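Local coordinates for probable ABC transporter extracellular-binding protein YckB (Bacillus subtilis, PDB 2IEE), which probably captures a solute outside the cell as the binding component of an ABC transport system, at residues V25-T30 / A87-D92; K100-T105 / L211-S216; K108-T113 / L178-L183; A114-D119 / T197-I202; G132-G137 / K153-D158. One frame throughout, in Å; residues are numbered along the deposited sequence.

Contact 1: V25-T30 / A87-D92; sequences VATSGT and AANDID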
# COMPACT_ATOMS: atom_id res chain seq x y z
N VAL A 25 6.96 16.17 4.47
CA VAL A 25 6.83 14.81 3.98
C VAL A 25 6.13 14.73 2.63
O VAL A 25 5.06 15.29 2.42
CB VAL A 25 6.04 13.93 4.98
CG1 VAL A 25 6.08 12.47 4.55
CG2 VAL A 25 6.62 14.08 6.38
N ALA A 26 6.76 14.01 1.70
CA ALA A 26 6.19 13.84 0.37
C ALA A 26 5.27 12.63 0.36
O ALA A 26 5.54 11.61 1.00
CB ALA A 26 7.31 13.66 -0.66
N THR A 27 4.18 12.76 -0.39
CA THR A 27 3.21 11.69 -0.54
C THR A 27 2.42 12.03 -1.81
O THR A 27 2.42 13.18 -2.25
CB THR A 27 2.26 11.61 0.67
OG1 THR A 27 1.47 10.42 0.58
CG2 THR A 27 1.34 12.82 0.72
N SER A 28 1.77 11.03 -2.39
CA SER A 28 1.03 11.26 -3.63
C SER A 28 -0.41 11.72 -3.46
O SER A 28 -0.86 12.61 -4.16
CB SER A 28 1.06 9.99 -4.48
OG SER A 28 0.37 8.93 -3.86
N GLY A 29 -1.14 11.09 -2.54
CA GLY A 29 -2.53 11.46 -2.36
C GLY A 29 -3.38 10.79 -3.42
O GLY A 29 -4.54 11.15 -3.62
N THR A 30 -2.82 9.79 -4.10
CA THR A 30 -3.55 9.07 -5.14
C THR A 30 -3.58 7.57 -4.88
O THR A 30 -3.77 6.78 -5.80
CB THR A 30 -2.93 9.32 -6.54
OG1 THR A 30 -1.57 8.86 -6.55
CG2 THR A 30 -2.96 10.80 -6.89
N ALA A 87 9.67 10.66 2.70
CA ALA A 87 8.65 10.32 1.71
C ALA A 87 7.81 9.16 2.27
O ALA A 87 8.36 8.16 2.74
CB ALA A 87 9.31 9.91 0.40
N ALA A 88 6.50 9.32 2.22
CA ALA A 88 5.57 8.31 2.71
C ALA A 88 4.59 8.03 1.58
O ALA A 88 3.64 8.78 1.37
CB ALA A 88 4.82 8.82 3.94
N ASN A 89 4.82 6.95 0.85
CA ASN A 89 3.95 6.66 -0.28
C ASN A 89 3.91 5.18 -0.60
O ASN A 89 4.20 4.79 -1.73
CB ASN A 89 4.43 7.45 -1.50
CG ASN A 89 3.37 7.55 -2.59
OD1 ASN A 89 3.67 7.45 -3.78
ND2 ASN A 89 2.12 7.77 -2.18
N ASP A 90 3.57 4.36 0.38
CA ASP A 90 3.47 2.92 0.17
C ASP A 90 4.73 2.35 -0.49
O ASP A 90 4.66 1.47 -1.34
CB ASP A 90 2.24 2.65 -0.71
CG ASP A 90 1.66 1.27 -0.51
OD1 ASP A 90 1.42 0.88 0.66
OD2 ASP A 90 1.44 0.57 -1.52
N ILE A 91 5.89 2.86 -0.08
CA ILE A 91 7.15 2.41 -0.65
C ILE A 91 7.68 1.16 0.04
O ILE A 91 7.90 1.15 1.26
CB ILE A 91 8.20 3.53 -0.56
CG1 ILE A 91 7.63 4.80 -1.22
CG2 ILE A 91 9.48 3.11 -1.25
CD1 ILE A 91 8.49 6.03 -1.04
N ASP A 92 7.90 0.10 -0.74
CA ASP A 92 8.38 -1.15 -0.18
C ASP A 92 9.80 -1.06 0.33
O ASP A 92 10.63 -0.30 -0.18
CB ASP A 92 8.32 -2.28 -1.22
CG ASP A 92 6.92 -2.50 -1.78
OD1 ASP A 92 5.94 -2.40 -1.02
OD2 ASP A 92 6.81 -2.80 -2.99
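A87 meets A26 in the parallel bridge between the two segments. Their CA atoms are 4.5 Å apart and both side chains stand on the same face of the sheet, CB to CB 4.4 Å. At A88 the pairing passes from backbone to side chain. A88 N donates to A26 O over 2.8 Å at an N-H...O angle of 174°. A88 CB rests 3.9 Å from V25 CG1, which lies anti to the backbone N (chi1 -172°). The carbonyl of A88 is then taken by a hydroxyl: T27 OG1 donates to A88 O at 2.8 Å, approaching nearly along the C=O axis. T27 OG1 also bonds S35 OG, so two partners fix its rotation. N89 follows, its side chain directed at 25-30, where it crosses that of T27 at about a right angle and lies against S28. Strand 22-27 is the middle strand of a parallel sheet, between 64-69 and 86-87, in the first lobe of the type II binding-protein fold. Helix 75-81 covers the A26/A87 face through M75, with V79 also on A87 and M75 also on N89. V54 of helix 49-60 packs on V25 and A88, and L211 of strand 197-214 touches A88.

Contact 2: K100-T105 / L211-S216; sequences KFAFST and LVMKKS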
# COMPACT_ATOMS: atom_id res chain seq x y z
N LYS A 100 20.61 2.93 -0.13
CA LYS A 100 20.53 4.31 -0.60
C LYS A 100 19.75 5.22 0.36
O LYS A 100 19.94 6.43 0.35
CB LYS A 100 19.86 4.37 -1.97
CG LYS A 100 20.54 3.56 -3.08
CD LYS A 100 19.79 3.73 -4.40
CE LYS A 100 20.49 3.05 -5.56
NZ LYS A 100 20.45 1.57 -5.47
N PHE A 101 18.88 4.64 1.17
CA PHE A 101 18.07 5.43 2.10
C PHE A 101 17.95 4.82 3.49
O PHE A 101 18.38 3.69 3.74
CB PHE A 101 16.66 5.59 1.55
CG PHE A 101 16.60 6.28 0.22
CD1 PHE A 101 16.73 7.66 0.14
CD2 PHE A 101 16.39 5.55 -0.95
CE1 PHE A 101 16.65 8.32 -1.09
CE2 PHE A 101 16.32 6.20 -2.18
CZ PHE A 101 16.44 7.58 -2.25
N ALA A 102 17.34 5.57 4.39
CA ALA A 102 17.11 5.10 5.75
C ALA A 102 15.60 4.92 5.91
O ALA A 102 14.84 5.87 5.76
CB ALA A 102 17.62 6.11 6.75
N PHE A 103 15.18 3.70 6.21
CA PHE A 103 13.77 3.41 6.41
C PHE A 103 13.43 3.39 7.89
O PHE A 103 14.28 3.12 8.73
CB PHE A 103 13.42 2.03 5.84
CG PHE A 103 13.25 2.01 4.35
CD1 PHE A 103 12.05 2.41 3.77
CD2 PHE A 103 14.26 1.51 3.54
CE1 PHE A 103 11.86 2.32 2.40
CE2 PHE A 103 14.08 1.41 2.16
CZ PHE A 103 12.88 1.81 1.59
N SER A 104 12.17 3.66 8.20
CA SER A 104 11.71 3.59 9.57
C SER A 104 11.34 2.12 9.70
O SER A 104 11.42 1.37 8.73
CB SER A 104 10.45 4.43 9.76
OG SER A 104 9.36 3.91 9.00
N THR A 105 10.94 1.69 10.89
CA THR A 105 10.51 0.31 11.05
C THR A 105 9.26 0.27 10.18
O THR A 105 8.62 1.30 9.95
CB THR A 105 10.17 -0.01 12.52
OG1 THR A 105 9.39 1.06 13.07
CG2 THR A 105 11.44 -0.19 13.34
N LEU A 211 8.54 4.50 6.27
CA LEU A 211 8.88 5.87 5.94
C LEU A 211 10.30 5.93 5.36
O LEU A 211 11.23 5.33 5.91
CB LEU A 211 8.80 6.75 7.18
CG LEU A 211 8.99 8.25 6.92
CD1 LEU A 211 7.76 8.79 6.17
CD2 LEU A 211 9.19 8.98 8.24
N VAL A 212 10.45 6.67 4.27
CA VAL A 212 11.75 6.79 3.61
C VAL A 212 12.42 8.13 3.88
O VAL A 212 11.82 9.19 3.70
CB VAL A 212 11.60 6.63 2.08
CG1 VAL A 212 12.97 6.48 1.44
CG2 VAL A 212 10.72 5.43 1.75
N MSE A 213 13.67 8.09 4.31
CA MSE A 213 14.41 9.32 4.56
C MSE A 213 15.88 9.18 4.18
O MSE A 213 16.38 8.08 3.95
CB MSE A 213 14.23 9.78 6.02
CG MSE A 213 14.42 8.73 7.09
SE MSE A 213 13.31 9.00 8.70
CE MSE A 213 12.66 7.18 8.82
N LYS A 214 16.56 10.32 4.08
CA LYS A 214 17.97 10.36 3.72
C LYS A 214 18.73 9.42 4.66
O LYS A 214 18.58 9.51 5.88
CB LYS A 214 18.49 11.79 3.85
CG LYS A 214 19.76 12.10 3.08
CD LYS A 214 20.10 13.58 3.23
CE LYS A 214 21.39 13.95 2.52
NZ LYS A 214 21.78 15.37 2.81
N LYS A 215 19.53 8.53 4.10
CA LYS A 215 20.28 7.56 4.90
C LYS A 215 21.20 8.17 5.96
O LYS A 215 21.51 7.53 6.96
CB LYS A 215 21.07 6.63 3.97
CG LYS A 215 21.62 5.39 4.66
CD LYS A 215 22.01 4.32 3.65
CE LYS A 215 22.72 3.16 4.32
NZ LYS A 215 21.94 2.60 5.45
N SER A 216 21.62 9.42 5.75
CA SER A 216 22.48 10.09 6.71
C SER A 216 21.66 10.63 7.89
O SER A 216 22.21 10.97 8.94
CB SER A 216 23.22 11.25 6.05
OG SER A 216 22.31 12.18 5.50
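F103 and V212 lie side by side and point the same way, with the ring atom F103 CE1 only 3.4 Å from V212 CG2, a tight approach. The other methyl of V212 serves the second phenylalanine: F101 and V212 cross obliquely, F101 CB standing 3.8 Å from V212 CG1. L76 of helix 75-81 touches both F101 and V212. On the opposite face are A102 and the selenomethionine M213. The M213 chain bends at its second and third torsions, and its CE methyl comes to rest 3.7 Å from S104 CB. A102 CB presses on K215, 3.5 Å from its CA. The backbones are antiparallel but strongly twisted, 137° between strand directions. A102 N donates to M213 O (2.7 Å) and M213 N to A102 O. Strand 101-103 is here an edge strand next to 197-214, whose V212 also pairs by backbone with A87. The resulting order 64-69, 22-27, 86-87, 211-214, 101-103 is that of a lobe of the type II periplasmic-binding-protein fold. Next to F103, the S104 hydroxyl sits between its backbone N and carbonyl carbon (chi1 64°), where S104 OG accepts from L211 N at 2.9 Å and donates to T105 O. An alanine here would probably leave L211 N without its acceptor and T105 O without the hydroxyl's proton. S104 N in turn donates to L211 O at 3.0 Å, and L228 of helix 218-234 packs on the S104 side chain.

Contact 3: K108-T113 / L178-L183; sequences KYSYGT and LNDYYL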
# COMPACT_ATOMS: atom_id res chain seq x y z
N LYS A 108 3.31 -1.51 7.76
CA LYS A 108 2.35 -2.24 6.94
C LYS A 108 3.01 -3.44 6.29
O LYS A 108 4.09 -3.32 5.71
CB LYS A 108 1.72 -1.34 5.86
CG LYS A 108 0.68 -2.09 5.01
CD LYS A 108 -0.35 -1.16 4.36
CE LYS A 108 0.22 -0.41 3.16
NZ LYS A 108 0.55 -1.31 2.03
N TYR A 109 2.37 -4.59 6.41
CA TYR A 109 2.86 -5.83 5.83
C TYR A 109 1.73 -6.38 4.98
O TYR A 109 0.57 -6.38 5.40
CB TYR A 109 3.23 -6.83 6.92
CG TYR A 109 4.30 -6.35 7.88
CD1 TYR A 109 4.01 -5.39 8.85
CD2 TYR A 109 5.59 -6.85 7.82
CE1 TYR A 109 4.98 -4.94 9.74
CE2 TYR A 109 6.58 -6.41 8.71
CZ TYR A 109 6.27 -5.46 9.66
OH TYR A 109 7.23 -5.03 10.54
N SER A 110 2.05 -6.84 3.78
CA SER A 110 1.02 -7.37 2.91
C SER A 110 1.64 -8.33 1.90
O SER A 110 2.81 -8.70 2.02
CB SER A 110 0.31 -6.22 2.20
OG SER A 110 -0.84 -6.67 1.50
N TYR A 111 0.83 -8.72 0.93
CA TYR A 111 1.24 -9.62 -0.14
C TYR A 111 0.13 -9.58 -1.20
O TYR A 111 -0.97 -9.09 -0.93
CB TYR A 111 1.45 -11.04 0.39
CG TYR A 111 0.30 -11.59 1.21
CD1 TYR A 111 -0.86 -12.05 0.61
CD2 TYR A 111 0.38 -11.63 2.60
CE1 TYR A 111 -1.93 -12.54 1.37
CE2 TYR A 111 -0.67 -12.11 3.37
CZ TYR A 111 -1.82 -12.56 2.75
OH TYR A 111 -2.85 -13.04 3.53
N GLY A 112 0.42 -10.08 -2.39
CA GLY A 112 -0.58 -10.07 -3.44
C GLY A 112 -1.53 -11.26 -3.38
O GLY A 112 -1.19 -12.31 -2.84
N THR A 113 -2.73 -11.09 -3.94
CA THR A 113 -3.71 -12.16 -3.96
C THR A 113 -4.47 -12.07 -5.27
O THR A 113 -4.10 -11.30 -6.16
CB THR A 113 -4.70 -12.05 -2.78
OG1 THR A 113 -5.33 -10.76 -2.78
CG2 THR A 113 -3.98 -12.26 -1.46
N LEU A 178 -5.50 -9.55 -10.17
CA LEU A 178 -4.37 -9.68 -9.26
C LEU A 178 -4.09 -8.31 -8.63
O LEU A 178 -3.95 -7.32 -9.33
CB LEU A 178 -3.13 -10.15 -10.03
CG LEU A 178 -2.66 -11.60 -9.84
CD1 LEU A 178 -3.85 -12.55 -9.85
CD2 LEU A 178 -1.66 -11.95 -10.93
N ASN A 179 -4.02 -8.26 -7.30
CA ASN A 179 -3.76 -6.99 -6.62
C ASN A 179 -3.36 -7.27 -5.17
O ASN A 179 -3.29 -8.42 -4.75
CB ASN A 179 -5.02 -6.11 -6.65
CG ASN A 179 -4.71 -4.63 -6.49
OD1 ASN A 179 -3.57 -4.24 -6.24
ND2 ASN A 179 -5.73 -3.79 -6.63
N ASP A 180 -3.08 -6.20 -4.43
CA ASP A 180 -2.69 -6.30 -3.02
C ASP A 180 -3.84 -6.93 -2.21
O ASP A 180 -5.01 -6.63 -2.45
CB ASP A 180 -2.39 -4.90 -2.48
CG ASP A 180 -2.19 -4.88 -0.99
OD1 ASP A 180 -1.10 -5.26 -0.53
OD2 ASP A 180 -3.14 -4.49 -0.27
N TYR A 181 -3.50 -7.79 -1.26
CA TYR A 181 -4.50 -8.46 -0.45
C TYR A 181 -5.50 -7.51 0.20
O TYR A 181 -6.71 -7.63 0.01
CB TYR A 181 -3.83 -9.28 0.65
CG TYR A 181 -4.80 -9.82 1.67
CD1 TYR A 181 -5.84 -10.68 1.30
CD2 TYR A 181 -4.66 -9.50 3.02
CE1 TYR A 181 -6.72 -11.20 2.26
CE2 TYR A 181 -5.53 -10.02 3.98
CZ TYR A 181 -6.55 -10.87 3.59
OH TYR A 181 -7.39 -11.39 4.55
N TYR A 182 -4.98 -6.58 0.99
CA TYR A 182 -5.84 -5.64 1.68
C TYR A 182 -6.74 -4.82 0.76
O TYR A 182 -7.91 -4.61 1.08
CB TYR A 182 -5.00 -4.74 2.58
CG TYR A 182 -4.47 -5.51 3.76
CD1 TYR A 182 -5.34 -6.07 4.70
CD2 TYR A 182 -3.10 -5.72 3.93
CE1 TYR A 182 -4.87 -6.83 5.77
CE2 TYR A 182 -2.62 -6.48 5.00
CZ TYR A 182 -3.50 -7.03 5.91
OH TYR A 182 -3.03 -7.78 6.97
N LEU A 183 -6.22 -4.39 -0.39
CA LEU A 183 -7.04 -3.63 -1.33
C LEU A 183 -8.18 -4.49 -1.82
O LEU A 183 -9.28 -3.99 -2.07
CB LEU A 183 -6.24 -3.17 -2.54
CG LEU A 183 -5.11 -2.18 -2.28
CD1 LEU A 183 -4.47 -1.81 -3.61
CD2 LEU A 183 -5.66 -0.94 -1.57
O HOH W 1 -2.05 -2.21 1.01
O HOH W 2 -0.61 -7.62 7.54
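Y111 and Y181 form the aromatic part of the contact: their side chains run the same way with planes 18° apart, but the rings are slid so far (centroids 5.2 Å) that they barely overlap. Y111 CG lies between its backbone N and carbonyl carbon (chi1 51°). Y111 CE1 meets Y181 CB at 3.8 Å, and Y111 OH sits over the centre of one Y181 ring face. An alanine in place of Y111 would probably leave that face without the hydroxyl and open a gap beside Y181 CB. Strands 108-116 and 176-180, neighbours in the mixed sheet, pair antiparallel through backbone bonds: T113 N to N179 O (2.8 Å), N179 N to T113 O, and Y181 N to Y111 O (2.9 Å). Side-chain bonds centre on D180, the N-cap of helix 181-190, which follows directly. D180 OD2 accepts from L183 N at 3.1 Å; S110 OG donates to D180 OD1 in a bond whose very short modelled length is doubtful. Two waters bridge the segments, K108 NZ to D180 OD2 and Y109 O to Y182 OH. K108 NZ has its direct ionic partner in D90. With the helix start and a water-linked lysine beside it, the D180 carboxylate is probably held charged.

Contact 4: A114-D119 / T197-I202; sequences AIVRKD and TIHPDI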
# COMPACT_ATOMS: atom_id res chain seq x y z
N ALA A 114 -5.52 -12.87 -5.40
CA ALA A 114 -6.32 -12.88 -6.61
C ALA A 114 -7.81 -12.92 -6.30
O ALA A 114 -8.25 -13.64 -5.41
CB ALA A 114 -5.95 -14.09 -7.47
N ILE A 115 -8.57 -12.12 -7.03
CA ILE A 115 -10.01 -12.13 -6.87
C ILE A 115 -10.53 -12.94 -8.04
O ILE A 115 -10.17 -12.69 -9.19
CB ILE A 115 -10.60 -10.71 -6.90
CG1 ILE A 115 -10.54 -10.10 -5.50
CG2 ILE A 115 -12.05 -10.75 -7.41
CD1 ILE A 115 -11.00 -8.66 -5.45
N VAL A 116 -11.35 -13.94 -7.73
CA VAL A 116 -11.92 -14.82 -8.74
C VAL A 116 -13.41 -14.95 -8.42
O VAL A 116 -13.89 -14.34 -7.47
CB VAL A 116 -11.25 -16.22 -8.67
CG1 VAL A 116 -9.77 -16.11 -9.04
CG2 VAL A 116 -11.39 -16.81 -7.27
N ARG A 117 -14.14 -15.73 -9.21
CA ARG A 117 -15.57 -15.92 -8.95
C ARG A 117 -15.78 -16.71 -7.66
O ARG A 117 -15.01 -17.62 -7.35
CB ARG A 117 -16.24 -16.66 -10.11
CG ARG A 117 -16.60 -15.75 -11.28
CD ARG A 117 -17.21 -16.55 -12.42
NE ARG A 117 -16.21 -17.32 -13.15
CZ ARG A 117 -15.26 -16.78 -13.91
NH1 ARG A 117 -15.19 -15.46 -14.04
NH2 ARG A 117 -14.41 -17.56 -14.56
N LYS A 118 -16.82 -16.36 -6.91
CA LYS A 118 -17.13 -17.05 -5.67
C LYS A 118 -17.67 -18.46 -5.91
O LYS A 118 -17.37 -19.38 -5.15
CB LYS A 118 -18.14 -16.25 -4.84
CG LYS A 118 -18.48 -16.89 -3.48
CD LYS A 118 -19.58 -16.15 -2.75
CE LYS A 118 -19.17 -14.73 -2.40
NZ LYS A 118 -20.29 -13.96 -1.78
N ASP A 119 -18.46 -18.63 -6.97
CA ASP A 119 -19.05 -19.94 -7.25
C ASP A 119 -18.11 -21.02 -7.78
O ASP A 119 -18.25 -22.18 -7.41
CB ASP A 119 -20.26 -19.80 -8.19
CG ASP A 119 -19.90 -19.19 -9.53
OD1 ASP A 119 -18.72 -18.86 -9.77
OD2 ASP A 119 -20.83 -19.03 -10.35
N THR A 197 -14.64 -13.27 -4.84
CA THR A 197 -14.04 -13.60 -3.56
C THR A 197 -12.54 -13.61 -3.78
O THR A 197 -12.08 -13.62 -4.92
CB THR A 197 -14.49 -14.99 -3.07
OG1 THR A 197 -13.93 -15.24 -1.77
CG2 THR A 197 -14.01 -16.07 -4.03
N ILE A 198 -11.79 -13.59 -2.69
CA ILE A 198 -10.34 -13.64 -2.77
C ILE A 198 -10.00 -15.12 -2.77
O ILE A 198 -10.48 -15.86 -1.91
CB ILE A 198 -9.69 -12.95 -1.56
CG1 ILE A 198 -10.03 -11.45 -1.60
CG2 ILE A 198 -8.19 -13.19 -1.56
CD1 ILE A 198 -9.43 -10.62 -0.48
N HIS A 199 -9.21 -15.57 -3.73
CA HIS A 199 -8.85 -16.99 -3.79
C HIS A 199 -8.15 -17.38 -2.49
O HIS A 199 -7.20 -16.73 -2.08
CB HIS A 199 -7.94 -17.27 -4.99
CG HIS A 199 -7.78 -18.72 -5.30
ND1 HIS A 199 -7.09 -19.59 -4.47
CD2 HIS A 199 -8.26 -19.48 -6.32
CE1 HIS A 199 -7.15 -20.81 -4.97
NE2 HIS A 199 -7.85 -20.77 -6.09
N PRO A 200 -8.61 -18.46 -1.84
CA PRO A 200 -8.05 -18.94 -0.58
C PRO A 200 -6.63 -19.49 -0.58
O PRO A 200 -6.00 -19.54 0.48
CB PRO A 200 -9.07 -19.98 -0.12
CG PRO A 200 -9.56 -20.55 -1.43
CD PRO A 200 -9.74 -19.31 -2.27
N ASP A 201 -6.09 -19.90 -1.72
CA ASP A 201 -4.75 -20.47 -1.71
C ASP A 201 -3.63 -19.68 -2.36
O ASP A 201 -2.45 -19.91 -2.09
CB ASP A 201 -4.79 -21.89 -2.29
CG ASP A 201 -5.75 -22.79 -1.54
OD1 ASP A 201 -5.65 -22.85 -0.30
OD2 ASP A 201 -6.61 -23.42 -2.19
N ILE A 202 -3.98 -18.73 -3.22
CA ILE A 202 -2.98 -17.94 -3.91
C ILE A 202 -2.50 -16.74 -3.09
O ILE A 202 -3.28 -15.85 -2.76
CB ILE A 202 -3.51 -17.47 -5.28
CG1 ILE A 202 -3.70 -18.69 -6.19
CG2 ILE A 202 -2.56 -16.46 -5.90
CD1 ILE A 202 -4.43 -18.39 -7.49
O HOH W 3 -5.57 -15.17 -3.71
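A114 and H199 begin the antiparallel pairing: H199 N donates to A114 O at 2.7 Å with an N-H...O angle of 170°. Two further bonds, V116 N to T197 O and T197 N to V116 O, close the hydrogen-bonded pair of V116 with T197. Between them I115 and I198 share a face, CG1 to CG1 4.2 Å. V116 CG2 leans on H199 CB from the other face. With T197 OG1 anti to the backbone N (chi1 -177°), T197 CG2 falls between the backbone N and the carbonyl carbon and meets K118 CA at 3.7 Å. In the next layer a water joins the segments where direct bonding stops, accepting from A114 N and donating to H199 O and I202 O (2.6 Å). I202 also lays its CD1 over the centre of one H199 ring face, 4.0 Å above the plane. H199 ND1 accepts a hydrogen bond from D201 N at 2.9 Å close to the ring plane, and H199 NE2 bonds I124 O. Outward again, helix 181-190 covers I198 through Q184, T185 and L188. This pairing lies in the second lobe of the type II binding-protein fold, where the start of strand 197-214 pairs with the end of strand 108-116. Because ND1 is an acceptor while NE2 faces a carbonyl oxygen, H199 is probably the neutral tautomer protonated on NE2, its ring rotation fixed from both nitrogens.

Contact 5: G132-G137 / K153-D158; sequences GKKAAG and KEVIYD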
# COMPACT_ATOMS: atom_id res chain seq x y z
N GLY A 132 -3.85 -18.95 -19.68
CA GLY A 132 -5.01 -18.90 -20.55
C GLY A 132 -6.21 -18.17 -19.97
O GLY A 132 -7.23 -18.01 -20.64
N LYS A 133 -6.10 -17.72 -18.72
CA LYS A 133 -7.20 -17.01 -18.09
C LYS A 133 -7.19 -15.54 -18.46
O LYS A 133 -6.16 -15.00 -18.86
CB LYS A 133 -7.11 -17.15 -16.57
CG LYS A 133 -7.24 -18.57 -16.08
CD LYS A 133 -8.64 -19.12 -16.25
CE LYS A 133 -8.71 -20.54 -15.72
NZ LYS A 133 -10.10 -21.07 -15.77
N LYS A 134 -8.34 -14.89 -18.32
CA LYS A 134 -8.45 -13.48 -18.63
C LYS A 134 -8.19 -12.67 -17.36
O LYS A 134 -9.00 -12.67 -16.43
CB LYS A 134 -9.84 -13.18 -19.20
CG LYS A 134 -10.08 -13.82 -20.57
CD LYS A 134 -11.49 -13.62 -21.11
CE LYS A 134 -12.50 -14.42 -20.30
NZ LYS A 134 -13.87 -14.36 -20.89
N ALA A 135 -7.03 -12.01 -17.33
CA ALA A 135 -6.63 -11.21 -16.18
C ALA A 135 -6.84 -9.71 -16.43
O ALA A 135 -6.46 -9.18 -17.48
CB ALA A 135 -5.16 -11.49 -15.84
N ALA A 136 -7.44 -9.04 -15.46
CA ALA A 136 -7.71 -7.61 -15.58
C ALA A 136 -7.12 -6.80 -14.44
O ALA A 136 -6.70 -7.36 -13.42
CB ALA A 136 -9.22 -7.39 -15.66
N GLY A 137 -7.10 -5.49 -14.62
CA GLY A 137 -6.55 -4.58 -13.62
C GLY A 137 -5.55 -3.64 -14.27
O GLY A 137 -5.39 -3.65 -15.49
N LYS A 153 -4.05 -14.13 -20.15
CA LYS A 153 -4.37 -13.19 -21.22
C LYS A 153 -4.63 -11.86 -20.53
O LYS A 153 -5.44 -11.79 -19.60
CB LYS A 153 -5.63 -13.62 -21.97
CG LYS A 153 -5.57 -15.01 -22.57
CD LYS A 153 -6.84 -15.33 -23.34
CE LYS A 153 -6.78 -16.74 -23.93
NZ LYS A 153 -7.98 -17.03 -24.75
N GLU A 154 -3.97 -10.80 -20.97
CA GLU A 154 -4.20 -9.50 -20.36
C GLU A 154 -5.40 -8.84 -21.02
O GLU A 154 -5.48 -8.75 -22.24
CB GLU A 154 -2.96 -8.62 -20.50
CG GLU A 154 -3.23 -7.16 -20.16
CD GLU A 154 -1.97 -6.31 -20.24
OE1 GLU A 154 -1.13 -6.57 -21.12
OE2 GLU A 154 -1.85 -5.37 -19.43
N VAL A 155 -6.35 -8.39 -20.20
CA VAL A 155 -7.53 -7.74 -20.73
C VAL A 155 -7.32 -6.23 -20.77
O VAL A 155 -7.00 -5.61 -19.75
CB VAL A 155 -8.78 -8.06 -19.89
CG1 VAL A 155 -10.00 -7.36 -20.47
CG2 VAL A 155 -9.01 -9.56 -19.85
N ILE A 156 -7.48 -5.64 -21.95
CA ILE A 156 -7.29 -4.20 -22.11
C ILE A 156 -8.60 -3.44 -21.96
O ILE A 156 -9.52 -3.63 -22.74
CB ILE A 156 -6.69 -3.86 -23.49
CG1 ILE A 156 -5.23 -4.28 -23.54
CG2 ILE A 156 -6.77 -2.36 -23.74
CD1 ILE A 156 -4.36 -3.54 -22.55
N TYR A 157 -8.66 -2.58 -20.95
CA TYR A 157 -9.85 -1.76 -20.71
C TYR A 157 -9.58 -0.33 -21.17
O TYR A 157 -8.46 0.17 -21.05
CB TYR A 157 -10.20 -1.73 -19.22
CG TYR A 157 -10.97 -2.92 -18.72
CD1 TYR A 157 -10.33 -4.12 -18.40
CD2 TYR A 157 -12.35 -2.84 -18.52
CE1 TYR A 157 -11.06 -5.21 -17.88
CE2 TYR A 157 -13.08 -3.90 -18.02
CZ TYR A 157 -12.43 -5.08 -17.69
OH TYR A 157 -13.17 -6.12 -17.18
N ASP A 158 -10.61 0.33 -21.68
CA ASP A 158 -10.47 1.70 -22.14
C ASP A 158 -10.30 2.61 -20.93
O ASP A 158 -9.27 3.27 -20.77
CB ASP A 158 -11.70 2.12 -22.94
CG ASP A 158 -11.55 3.49 -23.58
OD1 ASP A 158 -11.42 4.48 -22.83
OD2 ASP A 158 -11.55 3.57 -24.83
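K134 pairs with K153 and A135 with E154 in two parallel bridges, CA to CA 4.8 and 5.1 Å, the segments running 24° apart in direction. K153 N donates to K133 O, A135 N to K153 O (2.8 Å, N-H...O 167°) and V155 N to A135 O (2.8 Å), so the bonds alternate from one segment to the other. Among the side chains, K153, extended beyond CG, lies back over the start of the other segment, with K153 CB 3.4 Å from K133 O and K153 CE 3.6 Å from G132 O. V155 stands further on, its CG2 anti to the carbonyl carbon and 3.8 Å from K134 CB. The K134 chain itself leads elsewhere, its NZ bonding R173 O. These two strands and helix 142-149 between them form a beta-alpha-beta unit of the second lobe of the type II periplasmic-binding-protein fold, with 153-154 at the edge of the sheet and 134-136 flanked on its other side by 176-180. The helix lies on the A135/E154 face, A147 touching A135 and M144 touching E154. After the V155 N to A135 O bond, side chains carry the contact: A136 CB approaches Y157 CE1 to 3.6 Å, oblique to the ring. Y157 CG is anti to the carbonyl carbon (chi1 -82°), and the ring end is secured by helix 162-171, where Y157 OH bonds D168 and the ring meets Y165 edge-to-face.

In the fold
From the N terminus, contact 1 closes first, ending the loop from 25-30 to 87-92 inside the first lobe before any other contact opens. Contact 2 then opens at 100-105 and closes only at 211-216, so contacts 3, 4 and 5 all lie within its loop. Contacts 3 and 4 share strand 108-116 and cross, their segments alternating along the chain, and contact 5 is nested within both. A87 N and V212 O join contacts 1 and 2 by a probable hydrogen bond, and the D90-K108 salt bridge links contact 1 to contact 3. Strands 108-116 and 197-214 serve the sheet holding contacts 2 to 5, consistent with the two interlobe crossovers of this fold.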